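Local coordinates for Mll3558 protein (Mesorhizobium loti, PDB 3RD6) that is of unknown function but belongs to the AHA1 (Hsp90 ATPase activator-like) family and probably has the helix-grip fold of the Bet v 1-like proteins, at residues F52-G57 / Q77-D82; F87-A92 / S101-E106. All coordinates share one frame; numbering follows the deposited sequence.

Contact 1 (F52-G57 / Q77-D82)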
ATOM      1  N   PHE A  52     -13.206   9.433   2.241  1.00 30.37           N
ATOM      2  CA  PHE A  52     -13.191   8.264   3.118  1.00 28.25           C
ATOM      3  C   PHE A  52     -14.100   7.102   2.736  1.00 28.51           C
ATOM      4  O   PHE A  52     -15.231   7.023   3.193  1.00 36.71           O
ATOM      5  CB  PHE A  52     -13.486   8.690   4.554  1.00 28.77           C
ATOM      6  CG  PHE A  52     -13.071   7.677   5.565  1.00 38.45           C
ATOM      7  CD1 PHE A  52     -11.713   7.432   5.805  1.00 28.34           C
ATOM      8  CD2 PHE A  52     -14.029   6.932   6.257  1.00 42.45           C
ATOM      9  CE1 PHE A  52     -11.319   6.453   6.712  1.00 24.85           C
ATOM     10  CE2 PHE A  52     -13.647   5.948   7.170  1.00 22.58           C
ATOM     11  CZ  PHE A  52     -12.288   5.708   7.399  1.00 34.82           C
ATOM     12  N   ARG A  53     -13.575   6.195   1.909  1.00 24.90           N
ATOM     13  CA  ARG A  53     -14.283   4.993   1.444  1.00 22.51           C
ATOM     14  C   ARG A  53     -13.272   4.050   0.794  1.00 26.97           C
ATOM     15  O   ARG A  53     -12.226   4.496   0.328  1.00 28.09           O
ATOM     16  CB  ARG A  53     -15.349   5.356   0.417  1.00 25.29           C
ATOM     17  CG  ARG A  53     -14.795   5.850  -0.895  1.00 33.79           C
ATOM     18  CD  ARG A  53     -15.904   6.257  -1.853  1.00 38.01           C
ATOM     19  NE  ARG A  53     -15.376   6.906  -3.049  1.00 35.19           N
ATOM     20  CZ  ARG A  53     -14.877   6.261  -4.098  1.00 28.07           C
ATOM     21  NH1 ARG A  53     -14.849   4.930  -4.117  1.00 22.81           N
ATOM     22  NH2 ARG A  53     -14.363   6.951  -5.114  1.00 28.87           N
ATOM     23  N   VAL A  54     -13.541   2.749   0.780  1.00 24.59           N
ATOM     24  CA  VAL A  54     -12.603   1.839   0.137  1.00 27.69           C
ATOM     25  C   VAL A  54     -12.565   2.261  -1.327  1.00 35.07           C
ATOM     26  O   VAL A  54     -13.600   2.492  -1.927  1.00 30.84           O
ATOM     27  CB  VAL A  54     -13.072   0.365   0.218  1.00 34.04           C
ATOM     28  CG1 VAL A  54     -12.004  -0.558  -0.381  1.00 20.92           C
ATOM     29  CG2 VAL A  54     -13.368  -0.013   1.663  1.00 31.40           C
ATOM     30  N   GLY A  55     -11.373   2.361  -1.901  1.00 29.37           N
ATOM     31  CA  GLY A  55     -11.266   2.780  -3.287  1.00 32.28           C
ATOM     32  C   GLY A  55     -11.119   4.291  -3.355  1.00 28.80           C
ATOM     33  O   GLY A  55     -10.620   4.850  -4.329  1.00 33.82           O
ATOM     34  N   GLY A  56     -11.570   4.953  -2.298  1.00 26.68           N
ATOM     35  CA  GLY A  56     -11.475   6.393  -2.228  1.00 27.00           C
ATOM     36  C   GLY A  56     -10.083   6.784  -1.782  1.00 41.19           C
ATOM     37  O   GLY A  56      -9.378   6.003  -1.159  1.00 40.24           O
ATOM     38  N   GLY A  57      -9.675   8.005  -2.082  1.00 41.83           N
ATOM     39  CA  GLY A  57      -8.344   8.405  -1.685  1.00 35.82           C
ATOM     40  C   GLY A  57      -8.218   9.759  -1.041  1.00 34.60           C
ATOM     41  O   GLY A  57      -9.198  10.466  -0.810  1.00 31.42           O
ATOM     42  N   GLN A  77      -7.828   1.106   1.360  1.00 21.67           N
ATOM     43  CA  GLN A  77      -7.873  -0.301   0.953  1.00 23.20           C
ATOM     44  C   GLN A  77      -8.903  -1.117   1.726  1.00 21.21           C
ATOM     45  O   GLN A  77      -9.429  -2.121   1.231  1.00 34.80           O
ATOM     46  CB  GLN A  77      -6.489  -0.984   1.153  1.00 25.64           C
ATOM     47  CG  GLN A  77      -5.292  -0.354   0.443  1.00 20.51           C
ATOM     48  CD  GLN A  77      -5.406  -0.391  -1.056  1.00 32.97           C
ATOM     49  OE1 GLN A  77      -5.833  -1.396  -1.625  1.00 30.80           O
ATOM     50  NE2 GLN A  77      -5.003   0.697  -1.715  1.00 26.05           N
ATOM     51  N   ASP A  78      -9.142  -0.722   2.968  1.00 26.38           N
ATOM     52  CA  ASP A  78     -10.087  -1.454   3.801  1.00 22.67           C
ATOM     53  C   ASP A  78     -10.518  -0.640   5.005  1.00 26.56           C
ATOM     54  O   ASP A  78      -9.700   0.037   5.633  1.00 22.92           O
ATOM     55  CB  ASP A  78      -9.465  -2.775   4.263  1.00 17.32           C
ATOM     56  CG  ASP A  78     -10.402  -3.591   5.153  1.00 37.32           C
ATOM     57  OD1 ASP A  78     -10.179  -3.648   6.382  1.00 31.50           O
ATOM     58  OD2 ASP A  78     -11.374  -4.172   4.627  1.00 29.62           O
ATOM     59  N   ILE A  79     -11.816  -0.712   5.301  1.00 28.24           N
ATOM     60  CA  ILE A  79     -12.422  -0.004   6.425  1.00 34.23           C
ATOM     61  C   ILE A  79     -13.409  -0.912   7.169  1.00 39.97           C
ATOM     62  O   ILE A  79     -14.318  -1.486   6.567  1.00 43.93           O
ATOM     63  CB  ILE A  79     -13.204   1.268   5.962  1.00 28.10           C
ATOM     64  CG1 ILE A  79     -12.277   2.263   5.253  1.00 32.79           C
ATOM     65  CG2 ILE A  79     -13.870   1.927   7.160  1.00 35.85           C
ATOM     66  CD1 ILE A  79     -12.988   3.517   4.730  1.00 30.89           C
ATOM     67  N   VAL A  80     -13.205  -1.055   8.473  1.00 41.77           N
ATOM     68  CA  VAL A  80     -14.082  -1.839   9.327  1.00 42.10           C
ATOM     69  C   VAL A  80     -14.448  -0.826  10.410  1.00 37.17           C
ATOM     70  O   VAL A  80     -13.606  -0.463  11.244  1.00 38.97           O
ATOM     71  CB  VAL A  80     -13.344  -3.033   9.953  1.00 47.92           C
ATOM     72  CG1 VAL A  80     -14.338  -3.923  10.677  1.00 41.80           C
ATOM     73  CG2 VAL A  80     -12.614  -3.817   8.875  1.00 42.32           C
ATOM     74  N   PRO A  81     -15.709  -0.349  10.410  1.00 34.02           N
ATOM     75  CA  PRO A  81     -16.221   0.644  11.371  1.00 43.68           C
ATOM     76  C   PRO A  81     -15.731   0.572  12.817  1.00 50.82           C
ATOM     77  O   PRO A  81     -15.863  -0.454  13.489  1.00 53.99           O
ATOM     78  CB  PRO A  81     -17.727   0.482  11.251  1.00 42.64           C
ATOM     79  CG  PRO A  81     -17.887   0.209   9.781  1.00 31.63           C
ATOM     80  CD  PRO A  81     -16.807  -0.847   9.556  1.00 35.30           C
ATOM     81  N   ASP A  82     -15.152   1.688  13.262  1.00 47.62           N
ATOM     82  CA  ASP A  82     -14.623   1.858  14.616  1.00 52.50           C
ATOM     83  C   ASP A  82     -13.520   0.871  15.009  1.00 52.47           C
ATOM     84  O   ASP A  82     -13.016   0.916  16.134  1.00 52.24           O
ATOM     85  CB  ASP A  82     -15.750   1.756  15.647  1.00 48.23           C
ATOM     86  CG  ASP A  82     -16.985   2.527  15.241  1.00 49.58           C
ATOM     87  OD1 ASP A  82     -16.853   3.702  14.850  1.00 59.13           O
ATOM     88  OD2 ASP A  82     -18.096   1.959  15.325  1.00 54.87           O
TER
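Ile79 sets its terminal methyl on one face of the Phe52 ring: CD1 of Ile79 stands 3.6 Å from the centroid of that ring, 19° off the normal, a CH-pi contact displaced toward the rim carrying CE2 and CZ. Phe52 CE2 and CZ are both 3.5 Å from Ile79 CD1, and the second branch of the isoleucine follows behind, with Ile79 CG2 4.0 Å from Phe52 CE2. The other flat group, the guanidinium of Arg53, has Gly56 CA over the centre of one face and forms a salt bridge with Asp51. Phe52 reaches over because its CG lies anti to the backbone N (chi1 -161°), which carries the ring over toward Ile79, near the end of strand 70-80. Phe76 meets the same ring edge-to-face, and Phe24 and Ala28 of helix 20-28 pack on it, so Phe52 ties the loop between strands 47-50 and 57-62 to both the helix and the sheet. An alanine here would probably leave Ile79 CD1 without its aromatic platform and open a gap between this loop and helix 20-28.

The loop turns back on itself in a type II beta turn from Arg53 to Gly56, closed by Gly56 N to Arg53 O at 2.7 Å. Gly55 takes a positive phi of 91°, where a side chain would press on the preceding carbonyl O. Across from the turn, Gln77 and Asp78 both face Val86, making a classic beta bulge in the strand, and their polar ends go elsewhere, Asp78 to Arg84 in a salt bridge and Gln77 OE1 to Arg90 of the second subunit in a hydrogen bond. No hydrogen bond joins the two segments. Val54 lies along this strand's backbone, its two methyls spaced from Gln77 to Ile79: Val54 CG1 comes 3.4 Å from Gln77 O, while Val54 CG2 lies 4.0 Å from Ile79 N.

Contact 2 (F87-A92 / S101-E106)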
ATOM      1  N   PHE A  87      -4.802   1.758   4.454  1.00 26.26           N
ATOM      2  CA  PHE A  87      -4.574   2.526   3.251  1.00 27.61           C
ATOM      3  C   PHE A  87      -3.093   2.466   2.889  1.00 20.37           C
ATOM      4  O   PHE A  87      -2.231   2.250   3.730  1.00 33.82           O
ATOM      5  CB  PHE A  87      -5.018   3.996   3.421  1.00 27.01           C
ATOM      6  CG  PHE A  87      -4.185   4.786   4.409  1.00 24.33           C
ATOM      7  CD1 PHE A  87      -4.533   4.846   5.741  1.00 23.26           C
ATOM      8  CD2 PHE A  87      -3.064   5.505   3.984  1.00 28.33           C
ATOM      9  CE1 PHE A  87      -3.785   5.606   6.621  1.00 18.20           C
ATOM     10  CE2 PHE A  87      -2.312   6.273   4.871  1.00 18.24           C
ATOM     11  CZ  PHE A  87      -2.674   6.322   6.181  1.00 23.44           C
ATOM     12  N   SER A  88      -2.826   2.626   1.607  1.00 20.75           N
ATOM     13  CA  SER A  88      -1.483   2.646   1.072  1.00 25.28           C
ATOM     14  C   SER A  88      -1.305   4.112   0.702  1.00 22.02           C
ATOM     15  O   SER A  88      -2.282   4.861   0.636  1.00 25.10           O
ATOM     16  CB  SER A  88      -1.403   1.800  -0.198  1.00 24.18           C
ATOM     17  OG  SER A  88      -2.271   2.293  -1.207  1.00 25.84           O
ATOM     18  N   TYR A  89      -0.070   4.522   0.466  1.00 25.36           N
ATOM     19  CA  TYR A  89       0.174   5.902   0.088  1.00 29.60           C
ATOM     20  C   TYR A  89       1.590   6.061  -0.369  1.00 33.76           C
ATOM     21  O   TYR A  89       2.427   5.219  -0.105  1.00 26.14           O
ATOM     22  CB  TYR A  89      -0.125   6.864   1.250  1.00 27.41           C
ATOM     23  CG  TYR A  89       0.933   6.949   2.320  1.00 30.10           C
ATOM     24  CD1 TYR A  89       1.973   7.868   2.221  1.00 32.80           C
ATOM     25  CD2 TYR A  89       0.892   6.118   3.437  1.00 34.85           C
ATOM     26  CE1 TYR A  89       2.944   7.959   3.210  1.00 31.42           C
ATOM     27  CE2 TYR A  89       1.860   6.205   4.428  1.00 33.93           C
ATOM     28  CZ  TYR A  89       2.885   7.125   4.307  1.00 30.13           C
ATOM     29  OH  TYR A  89       3.867   7.231   5.263  1.00 31.42           O
ATOM     30  N   ARG A  90       1.838   7.130  -1.106  1.00 31.43           N
ATOM     31  CA  ARG A  90       3.174   7.431  -1.590  1.00 30.57           C
ATOM     32  C   ARG A  90       3.421   8.897  -1.274  1.00 34.42           C
ATOM     33  O   ARG A  90       2.511   9.725  -1.316  1.00 26.85           O
ATOM     34  CB  ARG A  90       3.294   7.185  -3.090  1.00 35.60           C
ATOM     35  CG  ARG A  90       2.373   8.021  -3.944  1.00 34.04           C
ATOM     36  CD  ARG A  90       2.656   7.743  -5.408  1.00 30.26           C
ATOM     37  NE  ARG A  90       1.692   8.344  -6.317  1.00 19.94           N
ATOM     38  CZ  ARG A  90       0.400   8.071  -6.337  1.00 29.52           C
ATOM     39  NH1 ARG A  90      -0.112   7.199  -5.491  1.00 33.89           N
ATOM     40  NH2 ARG A  90      -0.371   8.672  -7.216  1.00 22.72           N
ATOM     41  N   MET A  91       4.659   9.204  -0.932  1.00 29.71           N
ATOM     42  CA  MET A  91       5.026  10.555  -0.581  1.00 31.43           C
ATOM     43  C   MET A  91       6.154  11.024  -1.477  1.00 36.85           C
ATOM     44  O   MET A  91       6.998  10.227  -1.914  1.00 33.09           O
ATOM     45  CB  MET A  91       5.467  10.595   0.882  1.00 33.55           C
ATOM     46  CG  MET A  91       5.379  11.950   1.532  1.00 33.99           C
ATOM     47  SD  MET A  91       6.045  11.918   3.166  1.00 32.18           S
ATOM     48  CE  MET A  91       4.699  11.192   4.033  1.00 24.00           C
ATOM     49  N   ALA A  92       6.151  12.322  -1.756  1.00 37.29           N
ATOM     50  CA  ALA A  92       7.173  12.933  -2.582  1.00 37.96           C
ATOM     51  C   ALA A  92       7.357  14.380  -2.170  1.00 32.07           C
ATOM     52  O   ALA A  92       6.440  15.019  -1.657  1.00 36.35           O
ATOM     53  CB  ALA A  92       6.762  12.876  -4.033  1.00 29.45           C
ATOM     54  N   SER A 101       4.137   3.237   0.929  1.00 22.11           N
ATOM     55  CA  SER A 101       3.940   2.346   2.049  1.00 25.28           C
ATOM     56  C   SER A 101       2.489   1.967   2.254  1.00 30.26           C
ATOM     57  O   SER A 101       1.594   2.431   1.559  1.00 28.91           O
ATOM     58  CB  SER A 101       4.534   2.955   3.338  1.00 24.94           C
ATOM     59  OG  SER A 101       4.555   4.354   3.314  1.00 30.07           O
ATOM     60  N   LEU A 102       2.276   1.082   3.207  1.00 26.74           N
ATOM     61  CA  LEU A 102       0.955   0.628   3.544  1.00 27.35           C
ATOM     62  C   LEU A 102       0.758   0.939   5.023  1.00 26.43           C
ATOM     63  O   LEU A 102       1.633   0.684   5.851  1.00 28.19           O
ATOM     64  CB  LEU A 102       0.839  -0.876   3.298  1.00 18.51           C
ATOM     65  CG  LEU A 102      -0.566  -1.453   3.449  1.00 26.32           C
ATOM     66  CD1 LEU A 102      -1.468  -0.814   2.386  1.00 20.62           C
ATOM     67  CD2 LEU A 102      -0.557  -2.966   3.321  1.00 30.08           C
ATOM     68  N   THR A 103      -0.389   1.521   5.340  1.00 29.03           N
ATOM     69  CA  THR A 103      -0.726   1.848   6.702  1.00 19.09           C
ATOM     70  C   THR A 103      -1.914   1.044   7.153  1.00 23.70           C
ATOM     71  O   THR A 103      -2.841   0.790   6.397  1.00 31.89           O
ATOM     72  CB  THR A 103      -1.071   3.307   6.861  1.00 24.55           C
ATOM     73  OG1 THR A 103       0.109   4.084   6.644  1.00 21.18           O
ATOM     74  CG2 THR A 103      -1.596   3.582   8.258  1.00 27.61           C
ATOM     75  N   THR A 104      -1.860   0.633   8.409  1.00 29.49           N
ATOM     76  CA  THR A 104      -2.923  -0.127   9.038  1.00 25.65           C
ATOM     77  C   THR A 104      -3.125   0.527  10.394  1.00 31.96           C
ATOM     78  O   THR A 104      -2.179   0.762  11.136  1.00 33.38           O
ATOM     79  CB  THR A 104      -2.524  -1.616   9.240  1.00 26.95           C
ATOM     80  OG1 THR A 104      -2.122  -2.174   7.985  1.00 34.67           O
ATOM     81  CG2 THR A 104      -3.683  -2.417   9.795  1.00 16.41           C
ATOM     82  N   VAL A 105      -4.369   0.866  10.688  1.00 23.12           N
ATOM     83  CA  VAL A 105      -4.736   1.466  11.966  1.00 21.84           C
ATOM     84  C   VAL A 105      -5.761   0.539  12.616  1.00 36.30           C
ATOM     85  O   VAL A 105      -6.840   0.302  12.065  1.00 33.79           O
ATOM     86  CB  VAL A 105      -5.386   2.839  11.772  1.00 31.07           C
ATOM     87  CG1 VAL A 105      -5.729   3.455  13.133  1.00 24.27           C
ATOM     88  CG2 VAL A 105      -4.477   3.715  10.964  1.00 16.13           C
ATOM     89  N   GLU A 106      -5.415   0.003  13.778  1.00 35.61           N
ATOM     90  CA  GLU A 106      -6.320  -0.881  14.495  1.00 44.36           C
ATOM     91  C   GLU A 106      -6.792  -0.198  15.775  1.00 44.34           C
ATOM     92  O   GLU A 106      -6.012   0.488  16.449  1.00 32.16           O
ATOM     93  CB  GLU A 106      -5.612  -2.189  14.835  1.00 45.34           C
ATOM     94  CG  GLU A 106      -4.882  -2.803  13.661  1.00 37.18           C
ATOM     95  CD  GLU A 106      -4.403  -4.205  13.955  1.00 44.69           C
ATOM     96  OE1 GLU A 106      -5.216  -4.995  14.476  1.00 48.33           O
ATOM     97  OE2 GLU A 106      -3.229  -4.523  13.654  1.00 50.73           O
TER
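Phe87 and Thr103 run side by side and point the same way from adjacent strands of an antiparallel beta hairpin, 84-93 with 96-110, inside the sheet of this Bet v 1-like domain. The phenyl ring lies over the threonine: Thr103 CB sits 3.6 Å from the centroid of the Phe87 ring, 17° off its normal, while Thr103 CG2 reaches Phe87 CE1 at 3.4 Å. With chi1 at 67°, Phe87 CG stands between its own N and carbonyl carbon, and this leans the ring across toward the neighbouring strand.

Tyr89, on the same face of the sheet, meets two hydroxyls differently. Ser101 OG lies over a face of the phenol ring, 3.4 Å from Tyr89 CZ, whereas Thr103 OG1 comes up at the ring edge, in plane. Tyr89 OH and Thr103 OG1 converge on Glu120 of strand 113-125, the first by a hydrogen bond, the second by a weak one.

On the reverse face Ser88 and Leu102 form a non-hydrogen-bonded pair, with Leu102 CD1 3.7 Å from Ser88 CB. Two hydrogen-bonded pairs, Phe87 with Thr103 and Tyr89 with Ser101, flank it with four backbone bonds. Phe87 O also receives a CA-H...O contact from Leu102 CA, 3.6 Å away, with an angle of 129° at the hydrogen.

In the fold
Contact 2 is buried, its centre about 7 Å from the centre of the chain; the centre of contact 1 is about 13 Å away from it, and that contact is only partly buried. Their chemistry follows: the hairpin strands of 87-92 / 101-106 are laced by backbone hydrogen bonds, while 52-57 / 77-82 rests on apolar side-chain packing, its polar groups serving partners elsewhere. The two join where strands 70-80 and 84-93 run next to each other in one sheet: Gln77 NE2 of contact 1 packs 3.2 Å from Ser88 OG of contact 2. Both also touch the second subunit; in contact 2 Thr104 OG1 hydrogen-bonds His7 NE2 of the second subunit.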